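Long-range contacts in copper-containing nitrite reductase (Bradyrhizobium sp. ORS 375, PDB 6THE), which catalyses the reduction of nitrite to nitric oxide, probably by relaying electrons from a type 1 copper to a type 2 copper centre: residues T69-K75 with G107-W113; V117-F121 with F242-T246; I164-I168 with E177-L183. One frame throughout, in Å; residues are numbered along the deposited sequence.

Interaction 1 (T69-K75 with G107-W113); sequences TVEIHLK and GEKAITW. With 9JE (pentane-1,5-diol), chain S; 9JE (pentane-1,5-diol), chain P.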
loop_
_atom_site.group_PDB
_atom_site.type_symbol
_atom_site.label_atom_id
_atom_site.label_comp_id
_atom_site.label_asym_id
_atom_site.label_seq_id
_atom_site.Cartn_x
_atom_site.Cartn_y
_atom_site.Cartn_z
ATOM N N THR A 69 -14.397 -18.770 -22.726
ATOM C CA THR A 69 -13.479 -18.317 -23.756
ATOM C C THR A 69 -13.961 -16.961 -24.264
ATOM O O THR A 69 -15.001 -16.870 -24.914
ATOM C CB THR A 69 -13.326 -19.364 -24.869
ATOM O OG1 THR A 69 -12.993 -20.614 -24.265
ATOM C CG2 THR A 69 -12.270 -18.997 -25.889
ATOM N N VAL A 70 -13.196 -15.913 -23.941
ATOM C CA VAL A 70 -13.563 -14.546 -24.271
ATOM C C VAL A 70 -13.012 -14.209 -25.655
ATOM O O VAL A 70 -11.800 -14.190 -25.858
ATOM C CB VAL A 70 -13.072 -13.550 -23.199
ATOM C CG1 VAL A 70 -13.472 -12.119 -23.523
ATOM C CG2 VAL A 70 -13.551 -13.932 -21.806
ATOM N N GLU A 71 -13.927 -13.954 -26.598
ATOM C CA GLU A 71 -13.582 -13.524 -27.943
ATOM C C GLU A 71 -13.637 -12.000 -27.994
ATOM O O GLU A 71 -14.708 -11.415 -28.150
ATOM C CB GLU A 71 -14.523 -14.169 -28.965
ATOM C CG GLU A 71 -14.160 -13.864 -30.409
ATOM C CD GLU A 71 -15.258 -14.109 -31.431
ATOM O OE1 GLU A 71 -16.439 -14.188 -31.030
ATOM O OE2 GLU A 71 -14.931 -14.214 -32.631
ATOM N N ILE A 72 -12.463 -11.371 -27.858
ATOM C CA ILE A 72 -12.357 -9.924 -27.766
ATOM C C ILE A 72 -12.022 -9.342 -29.139
ATOM O O ILE A 72 -11.036 -9.728 -29.764
ATOM C CB ILE A 72 -11.353 -9.502 -26.669
ATOM C CG1 ILE A 72 -10.918 -8.039 -26.800
ATOM C CG2 ILE A 72 -10.155 -10.439 -26.621
ATOM C CD1 ILE A 72 -11.981 -7.036 -26.410
ATOM N N HIS A 73 -12.875 -8.415 -29.589
ATOM C CA HIS A 73 -12.657 -7.638 -30.797
ATOM C C HIS A 73 -12.334 -6.199 -30.408
ATOM O O HIS A 73 -13.066 -5.588 -29.631
ATOM C CB HIS A 73 -13.896 -7.695 -31.701
ATOM C CG HIS A 73 -14.157 -9.038 -32.295
ATOM N ND1 HIS A 73 -13.989 -9.293 -33.643
ATOM C CD2 HIS A 73 -14.576 -10.195 -31.740
ATOM C CE1 HIS A 73 -14.292 -10.551 -33.891
ATOM N NE2 HIS A 73 -14.655 -11.126 -32.739
ATOM N N LEU A 74 -11.235 -5.670 -30.955
ATOM C CA LEU A 74 -10.844 -4.295 -30.696
ATOM C C LEU A 74 -10.796 -3.516 -32.008
ATOM O O LEU A 74 -9.942 -3.763 -32.858
ATOM C CB LEU A 74 -9.494 -4.271 -29.970
ATOM C CG LEU A 74 -9.059 -2.909 -29.428
ATOM C CD1 LEU A 74 -9.876 -2.517 -28.204
ATOM C CD2 LEU A 74 -7.578 -2.912 -29.093
ATOM N N LYS A 75 -11.742 -2.582 -32.149
ATOM C CA LYS A 75 -11.808 -1.674 -33.281
ATOM C C LYS A 75 -11.272 -0.315 -32.840
ATOM O O LYS A 75 -11.512 0.114 -31.713
ATOM C CB LYS A 75 -13.254 -1.585 -33.784
ATOM C CG LYS A 75 -13.521 -0.583 -34.903
ATOM C CD LYS A 75 -13.185 -1.088 -36.290
ATOM C CE LYS A 75 -13.428 -0.049 -37.363
ATOM N NZ LYS A 75 -13.179 -0.592 -38.719
ATOM N N GLY A 107 -8.503 0.055 -38.402
ATOM C CA GLY A 107 -8.422 -1.395 -38.482
ATOM C C GLY A 107 -9.165 -2.089 -37.343
ATOM O O GLY A 107 -9.818 -1.436 -36.530
ATOM N N GLU A 108 -9.049 -3.424 -37.303
ATOM C CA GLU A 108 -9.694 -4.254 -36.298
ATOM C C GLU A 108 -8.930 -5.571 -36.162
ATOM O O GLU A 108 -8.636 -6.227 -37.160
ATOM C CB GLU A 108 -11.155 -4.511 -36.676
ATOM C CG GLU A 108 -11.934 -5.282 -35.623
ATOM C CD GLU A 108 -13.319 -5.746 -36.044
ATOM O OE1 GLU A 108 -14.021 -4.975 -36.730
ATOM O OE2 GLU A 108 -13.692 -6.881 -35.685
ATOM N N LYS A 109 -8.621 -5.940 -34.913
ATOM C CA LYS A 109 -7.970 -7.204 -34.600
ATOM C C LYS A 109 -8.808 -7.965 -33.574
ATOM O O LYS A 109 -9.607 -7.366 -32.855
ATOM C CB LYS A 109 -6.547 -6.966 -34.083
ATOM C CG LYS A 109 -5.507 -6.629 -35.144
ATOM C CD LYS A 109 -4.092 -6.617 -34.602
ATOM C CE LYS A 109 -3.032 -6.435 -35.667
ATOM N NZ LYS A 109 -2.952 -5.031 -36.133
ATOM N N ALA A 110 -8.612 -9.288 -33.518
ATOM C CA ALA A 110 -9.374 -10.149 -32.626
ATOM C C ALA A 110 -8.517 -11.318 -32.144
ATOM O O ALA A 110 -7.776 -11.916 -32.924
ATOM C CB ALA A 110 -10.626 -10.631 -33.318
ATOM N N ILE A 111 -8.637 -11.625 -30.845
ATOM C CA ILE A 111 -8.011 -12.786 -30.228
ATOM C C ILE A 111 -9.042 -13.473 -29.333
ATOM O O ILE A 111 -10.072 -12.887 -29.004
ATOM C CB ILE A 111 -6.752 -12.395 -29.425
ATOM C CG1 ILE A 111 -7.050 -11.316 -28.379
ATOM C CG2 ILE A 111 -5.608 -11.994 -30.348
ATOM C CD1 ILE A 111 -6.289 -11.477 -27.084
ATOM N N THR A 112 -8.746 -14.721 -28.948
ATOM C CA THR A 112 -9.540 -15.440 -27.963
ATOM C C THR A 112 -8.637 -15.883 -26.815
ATOM O O THR A 112 -7.533 -16.371 -27.043
ATOM C CB THR A 112 -10.283 -16.635 -28.578
ATOM O OG1 THR A 112 -9.324 -17.529 -29.145
ATOM C CG2 THR A 112 -11.299 -16.235 -29.625
ATOM N N TRP A 113 -9.126 -15.694 -25.584
ATOM C CA TRP A 113 -8.450 -16.171 -24.388
ATOM C C TRP A 113 -9.469 -16.786 -23.432
ATOM O O TRP A 113 -10.638 -16.409 -23.437
ATOM C CB TRP A 113 -7.638 -15.050 -23.724
ATOM C CG TRP A 113 -8.450 -13.872 -23.279
ATOM C CD1 TRP A 113 -8.767 -12.769 -24.019
ATOM C CD2 TRP A 113 -9.045 -13.670 -21.984
ATOM N NE1 TRP A 113 -9.521 -11.899 -23.277
ATOM C CE2 TRP A 113 -9.708 -12.423 -22.026
ATOM C CE3 TRP A 113 -9.088 -14.415 -20.799
ATOM C CZ2 TRP A 113 -10.400 -11.910 -20.928
ATOM C CZ3 TRP A 113 -9.773 -13.908 -19.715
ATOM C CH2 TRP A 113 -10.420 -12.672 -19.782
HETATM C C02 9JE S . -16.510 -11.848 -37.924
HETATM C C03 9JE S . -15.813 -10.542 -37.635
HETATM C C04 9JE S . -16.345 -9.382 -38.439
HETATM C C05 9JE S . -17.285 -8.490 -37.664
HETATM C C06 9JE S . -16.820 -7.058 -37.570
HETATM O O01 9JE S . -16.211 -12.822 -36.938
HETATM O O07 9JE S . -16.459 -6.718 -36.242
HETATM C C02 9JE P . -20.224 -16.610 -29.399
HETATM C C03 9JE P . -20.146 -16.984 -30.858
HETATM C C04 9JE P . -19.150 -16.163 -31.640
HETATM C C05 9JE P . -19.792 -15.232 -32.640
HETATM C C06 9JE P . -18.813 -14.610 -33.603
HETATM O O01 9JE P . -20.907 -15.383 -29.208
HETATM O O07 9JE P . -18.402 -15.527 -34.602
#

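Interaction 2 (V117-F121 with F242-T246); sequences VPGLF and FGGLT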
loop_
_atom_site.group_PDB
_atom_site.type_symbol
_atom_site.label_atom_id
_atom_site.label_comp_id
_atom_site.label_asym_id
_atom_site.label_seq_id
_atom_site.Cartn_x
_atom_site.Cartn_y
_atom_site.Cartn_z
ATOM N N VAL A 117 -8.970 -17.982 -13.834
ATOM C CA VAL A 117 -8.908 -17.529 -12.454
ATOM C C VAL A 117 -10.115 -16.637 -12.164
ATOM O O VAL A 117 -10.365 -15.676 -12.891
ATOM C CB VAL A 117 -7.578 -16.809 -12.153
ATOM C CG1 VAL A 117 -7.552 -16.211 -10.754
ATOM C CG2 VAL A 117 -6.376 -17.719 -12.364
ATOM N N PRO A 118 -10.899 -16.931 -11.100
ATOM C CA PRO A 118 -11.998 -16.058 -10.683
ATOM C C PRO A 118 -11.484 -14.798 -9.989
ATOM O O PRO A 118 -10.435 -14.822 -9.347
ATOM C CB PRO A 118 -12.788 -16.922 -9.691
ATOM C CG PRO A 118 -11.761 -17.883 -9.127
ATOM C CD PRO A 118 -10.782 -18.131 -10.254
ATOM N N GLY A 119 -12.239 -13.705 -10.133
ATOM C CA GLY A 119 -11.904 -12.447 -9.488
ATOM C C GLY A 119 -12.175 -11.241 -10.382
ATOM O O GLY A 119 -12.554 -11.389 -11.543
ATOM N N LEU A 120 -11.976 -10.050 -9.807
ATOM C CA LEU A 120 -12.133 -8.786 -10.506
ATOM C C LEU A 120 -10.763 -8.334 -11.006
ATOM O O LEU A 120 -9.846 -8.129 -10.212
ATOM C CB LEU A 120 -12.743 -7.774 -9.529
ATOM C CG LEU A 120 -13.057 -6.387 -10.089
ATOM C CD1 LEU A 120 -14.098 -6.457 -11.196
ATOM C CD2 LEU A 120 -13.524 -5.457 -8.980
ATOM N N PHE A 121 -10.641 -8.190 -12.331
ATOM C CA PHE A 121 -9.368 -7.883 -12.965
ATOM C C PHE A 121 -9.461 -6.555 -13.710
ATOM O O PHE A 121 -10.501 -6.224 -14.271
ATOM C CB PHE A 121 -8.954 -9.017 -13.907
ATOM C CG PHE A 121 -8.706 -10.343 -13.233
ATOM C CD1 PHE A 121 -7.470 -10.638 -12.678
ATOM C CD2 PHE A 121 -9.710 -11.297 -13.153
ATOM C CE1 PHE A 121 -7.243 -11.857 -12.058
ATOM C CE2 PHE A 121 -9.482 -12.518 -12.535
ATOM C CZ PHE A 121 -8.249 -12.795 -11.987
ATOM N N PHE A 242 -7.351 -7.353 -3.397
ATOM C CA PHE A 242 -6.753 -7.337 -4.726
ATOM C C PHE A 242 -7.744 -7.855 -5.768
ATOM O O PHE A 242 -7.373 -8.095 -6.916
ATOM C CB PHE A 242 -5.409 -8.073 -4.746
ATOM C CG PHE A 242 -4.384 -7.557 -3.765
ATOM C CD1 PHE A 242 -3.900 -6.260 -3.855
ATOM C CD2 PHE A 242 -3.896 -8.374 -2.757
ATOM C CE1 PHE A 242 -2.955 -5.789 -2.954
ATOM C CE2 PHE A 242 -2.952 -7.902 -1.856
ATOM C CZ PHE A 242 -2.483 -6.612 -1.956
ATOM N N GLY A 243 -9.007 -8.008 -5.350
ATOM C CA GLY A 243 -10.088 -8.448 -6.218
ATOM C C GLY A 243 -9.950 -9.914 -6.621
ATOM O O GLY A 243 -10.187 -10.265 -7.774
ATOM N N GLY A 244 -9.560 -10.758 -5.658
ATOM C CA GLY A 244 -9.437 -12.190 -5.880
ATOM C C GLY A 244 -10.626 -12.947 -5.295
ATOM O O GLY A 244 -10.991 -12.734 -4.140
ATOM N N LEU A 245 -11.221 -13.828 -6.109
ATOM C CA LEU A 245 -12.392 -14.590 -5.706
ATOM C C LEU A 245 -12.039 -16.072 -5.594
ATOM O O LEU A 245 -12.783 -16.928 -6.068
ATOM C CB LEU A 245 -13.520 -14.363 -6.719
ATOM C CG LEU A 245 -14.285 -13.044 -6.591
ATOM C CD1 LEU A 245 -15.207 -12.837 -7.784
ATOM C CD2 LEU A 245 -15.079 -12.993 -5.294
ATOM N N THR A 246 -10.901 -16.359 -4.951
ATOM C CA THR A 246 -10.478 -17.729 -4.709
ATOM C C THR A 246 -10.324 -17.950 -3.206
ATOM O O THR A 246 -10.901 -18.884 -2.651
ATOM C CB THR A 246 -9.213 -18.076 -5.506
ATOM O OG1 THR A 246 -9.307 -17.481 -6.802
ATOM C CG2 THR A 246 -8.994 -19.568 -5.644
#

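Interaction 3 (I164-I168 with E177-L183); sequences IYSDI and EFSVEKL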
loop_
_atom_site.group_PDB
_atom_site.type_symbol
_atom_site.label_atom_id
_atom_site.label_comp_id
_atom_site.label_asym_id
_atom_site.label_seq_id
_atom_site.Cartn_x
_atom_site.Cartn_y
_atom_site.Cartn_z
ATOM N N ILE A 164 -5.404 12.592 -13.670
ATOM C CA ILE A 164 -5.394 13.471 -14.827
ATOM C C ILE A 164 -4.172 14.382 -14.734
ATOM O O ILE A 164 -4.037 15.156 -13.786
ATOM C CB ILE A 164 -6.716 14.265 -14.938
ATOM C CG1 ILE A 164 -7.935 13.350 -15.111
ATOM C CG2 ILE A 164 -6.636 15.328 -16.026
ATOM C CD1 ILE A 164 -7.992 12.601 -16.430
ATOM N N TYR A 165 -3.288 14.268 -15.732
ATOM C CA TYR A 165 -2.047 15.023 -15.778
ATOM C C TYR A 165 -2.184 16.163 -16.786
ATOM O O TYR A 165 -1.550 16.150 -17.839
ATOM C CB TYR A 165 -0.870 14.096 -16.098
ATOM C CG TYR A 165 -0.554 13.082 -15.028
ATOM C CD1 TYR A 165 -1.157 11.834 -15.021
ATOM C CD2 TYR A 165 0.351 13.370 -14.018
ATOM C CE1 TYR A 165 -0.872 10.898 -14.038
ATOM C CE2 TYR A 165 0.650 12.445 -13.030
ATOM C CZ TYR A 165 0.036 11.205 -13.039
ATOM O OH TYR A 165 0.326 10.293 -12.067
ATOM N N SER A 166 -3.026 17.143 -16.439
ATOM C CA SER A 166 -3.277 18.300 -17.282
ATOM C C SER A 166 -2.094 19.263 -17.214
ATOM O O SER A 166 -1.442 19.380 -16.176
ATOM C CB SER A 166 -4.569 18.980 -16.901
ATOM O OG SER A 166 -4.570 19.333 -15.525
ATOM N N ASP A 167 -1.831 19.942 -18.338
ATOM C CA ASP A 167 -0.750 20.910 -18.441
ATOM C C ASP A 167 -1.093 22.149 -17.617
ATOM O O ASP A 167 -0.245 22.671 -16.895
ATOM C CB ASP A 167 -0.416 21.232 -19.902
ATOM C CG ASP A 167 -1.578 21.788 -20.711
ATOM O OD1 ASP A 167 -2.741 21.535 -20.331
ATOM O OD2 ASP A 167 -1.310 22.468 -21.723
ATOM N N ILE A 168 -2.349 22.599 -17.734
ATOM C CA ILE A 168 -2.858 23.736 -16.984
ATOM C C ILE A 168 -3.123 23.302 -15.543
ATOM O O ILE A 168 -3.487 22.152 -15.301
ATOM C CB ILE A 168 -4.112 24.337 -17.657
ATOM C CG1 ILE A 168 -5.134 23.264 -18.050
ATOM C CG2 ILE A 168 -3.717 25.207 -18.843
ATOM C CD1 ILE A 168 -6.478 23.811 -18.484
ATOM N N GLU A 177 -4.501 19.399 -22.051
ATOM C CA GLU A 177 -3.829 18.299 -22.724
ATOM C C GLU A 177 -2.948 17.561 -21.718
ATOM O O GLU A 177 -2.689 18.066 -20.626
ATOM C CB GLU A 177 -3.031 18.815 -23.926
ATOM C CG GLU A 177 -1.838 19.677 -23.546
ATOM C CD GLU A 177 -1.235 20.495 -24.675
ATOM O OE1 GLU A 177 -2.007 21.125 -25.430
ATOM O OE2 GLU A 177 0.007 20.508 -24.795
ATOM N N PHE A 178 -2.496 16.364 -22.108
ATOM C CA PHE A 178 -1.651 15.525 -21.274
ATOM C C PHE A 178 -0.276 16.170 -21.115
ATOM O O PHE A 178 0.265 16.730 -22.067
ATOM C CB PHE A 178 -1.550 14.120 -21.877
ATOM C CG PHE A 178 -0.622 13.175 -21.158
ATOM C CD1 PHE A 178 -1.055 12.456 -20.054
ATOM C CD2 PHE A 178 0.684 12.996 -21.591
ATOM C CE1 PHE A 178 -0.201 11.584 -19.394
ATOM C CE2 PHE A 178 1.539 12.126 -20.930
ATOM C CZ PHE A 178 1.093 11.420 -19.836
ATOM N N SER A 179 0.270 16.083 -19.897
ATOM C CA SER A 179 1.608 16.569 -19.601
ATOM C C SER A 179 2.507 15.396 -19.220
ATOM O O SER A 179 2.262 14.717 -18.223
ATOM C CB SER A 179 1.579 17.622 -18.522
ATOM O OG SER A 179 2.877 18.151 -18.297
ATOM N N VAL A 180 3.547 15.173 -20.034
ATOM C CA VAL A 180 4.472 14.064 -19.858
ATOM C C VAL A 180 5.403 14.359 -18.682
ATOM O O VAL A 180 5.922 13.439 -18.052
ATOM C CB VAL A 180 5.241 13.756 -21.161
ATOM C CG1 VAL A 180 6.202 14.867 -21.558
ATOM C CG2 VAL A 180 5.957 12.414 -21.110
ATOM N N GLU A 181 5.591 15.653 -18.390
ATOM C CA GLU A 181 6.461 16.109 -17.317
ATOM C C GLU A 181 5.846 15.745 -15.968
ATOM O O GLU A 181 6.540 15.235 -15.090
ATOM C CB GLU A 181 6.702 17.618 -17.425
ATOM C CG GLU A 181 7.508 18.031 -18.648
ATOM C CD GLU A 181 6.749 18.131 -19.963
ATOM O OE1 GLU A 181 7.398 18.400 -20.995
ATOM O OE2 GLU A 181 5.514 17.944 -19.959
ATOM N N LYS A 182 4.541 16.010 -15.825
ATOM C CA LYS A 182 3.800 15.735 -14.603
ATOM C C LYS A 182 3.686 14.227 -14.386
ATOM O O LYS A 182 3.729 13.761 -13.248
ATOM C CB LYS A 182 2.408 16.372 -14.657
ATOM C CG LYS A 182 2.289 17.769 -14.059
ATOM C CD LYS A 182 2.607 18.888 -15.029
ATOM C CE LYS A 182 2.204 20.255 -14.517
ATOM N NZ LYS A 182 0.731 20.431 -14.510
ATOM N N LEU A 183 3.534 13.482 -15.489
ATOM C CA LEU A 183 3.360 12.037 -15.466
ATOM C C LEU A 183 4.588 11.378 -14.841
ATOM O O LEU A 183 4.456 10.565 -13.927
ATOM C CB LEU A 183 3.120 11.548 -16.901
ATOM C CG LEU A 183 2.752 10.073 -17.093
ATOM C CD1 LEU A 183 3.985 9.198 -17.257
ATOM C CD2 LEU A 183 1.846 9.551 -15.986
#

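Interaction 1 (T69-K75 with G107-W113)
Trp113 loses 87 Å² to the opposite strand, more than any other residue here. Its indole lies under Val70, whose CG2 makes a CH-pi contact 4.0 Å from the centroid of the six-membered ring, while Ile72 CG2 reaches the ring edge, 3.7 Å from Trp113 NE1. Ile72 also packs on Ile111, CG2 to CG1 at 3.7 Å, and this buried face of Val70, Ile72, Leu74, Ile111 and Trp113 is extended by Phe88, which meets the Trp113 ring. The backbones form an antiparallel ladder, with Val70, Ile72 and Leu74 in hydrogen-bonded pairs; Val70 N to Trp113 O is its shortest hydrogen bond, at 2.7 Å. These are strands of the first cupredoxin domain: 69-75 is flanked by strand 28-43, and 107-113 forms the sheet's edge within this chain, where the Thr112 backbone hydrogen-bonds a second subunit. The other face is mostly polar. Glu108, with 66 Å² covered, accepts a hydrogen bond through OE2 from His73 ND1 (3.2 Å), and His73 NE2 donates to Glu71 OE2 (3.1 Å). Ala110 CB sits over the imidazole, 3.8 Å from its centroid. Glu108 OE2 also accepts one from O07 of the pentane-1,5-diol of chain S at 2.8 Å.

Interaction 2 (V117-F121 with F242-T246)
Phe242 enters the contact with its backbone; the aromatic side chain leads away, and its carbonyl oxygen is hydrogen-bonded to Gln254 of a second subunit. At Gly243 the chain comes up against Leu120: Leu120 N donates to Gly243 O at 2.7 Å, the shorter of the two hydrogen bonds between the segments. Gly243 has positive phi, and a CB there would collide with Leu120 O. Gly244 then faces Gly119 across a single backbone bridge, the two CA atoms 4.4 Å apart. Gly119 is just as restricted, since its phi of 141° and the proximity of Gly243 O leave no room for a side chain, so the main chains meet here without a CB between them. Leu245 follows with a weak hydrogen bond, its N 3.5 Å from Pro118 O, and turns its side chain toward the other segment, where Leu245 CB lies 4.0 Å from Pro118 CB. Thr246 closes the contact, its OG1 3.4 Å from Pro118 CG. The loop between strands 236-241 and 250-253 of the second cupredoxin domain meets the start of strand 119-124 in the first. Strand 119-124 is hydrogen-bonded to strand 139-145, while Leu120 and Leu245 both pack on Ile265 of strand 263-269.

Interaction 3 (I164-I168 with E177-L183)
A local contact that combines backbone hydrogen bonds with packing round Tyr165 joins the loop leaving strand 155-164 to the turn that starts helix 180-185, at the passage between the two cupredoxin domains: strand 155-164 belongs to a sheet of the second domain, whereas the intervening strand 174-176 edges a sheet of the first. The backbones are bridged once, Ser166 to Phe178. Ser179 N donates to Tyr165 O at 2.7 Å and Asp167 N to Glu177 O at 3.1 Å; in return Asp167 OD1 accepts from Glu177 N at 3.3 Å. Ser179 is the N-cap residue, and its carbonyl oxygen takes the first helical bond, from Leu183 N at 3.3 Å. Tyr165 buries 132 Å²: Leu183 CD2 lies over its ring, 3.9 Å from the centroid, and Phe178 CE1 is 4.2 Å from Tyr165 CB. All three residues touch helix 130-135, which carries the copper ligand His133, and the Tyr165 hydroxyl is hydrogen-bonded to Glu163 and Asn224. The charge of Lys182 is paired with that of Glu189, and its NZ also donates to Ser166 O at 2.9 Å. Glu177 OE1 hydrogen-bonds a pentane-1,5-diol. Every hydrogen bond between the segments uses a main-chain group, which fixes the path of the loop and the start of the helix, whereas the carboxylates of Asp167 and Glu177, OD2 to OE2 3.9 Å apart, do not themselves attract.

How the interactions relate
Interaction 2 is the most buried of the three, although it covers the least area; interactions 1 and 3 lie farther from the centre of the chain and are partly buried, each with a diol nearby. Interaction 1 stays within one sheet of the first domain and relies on a regular ladder. Only interaction 2 joins a strand and a loop of different domains, with glycines at its single bridge. Interaction 3 closes the chain's excursion to strand 174-176; it too has one bridge, supplemented by lysine and aspartate side chains. Strands 108-114 and 119-124 are consecutive, so interaction 2 takes up the chain where interaction 1 ends. Interaction 3, about 19 Å from either by nearest atoms, lies across the chain's centre from interaction 2.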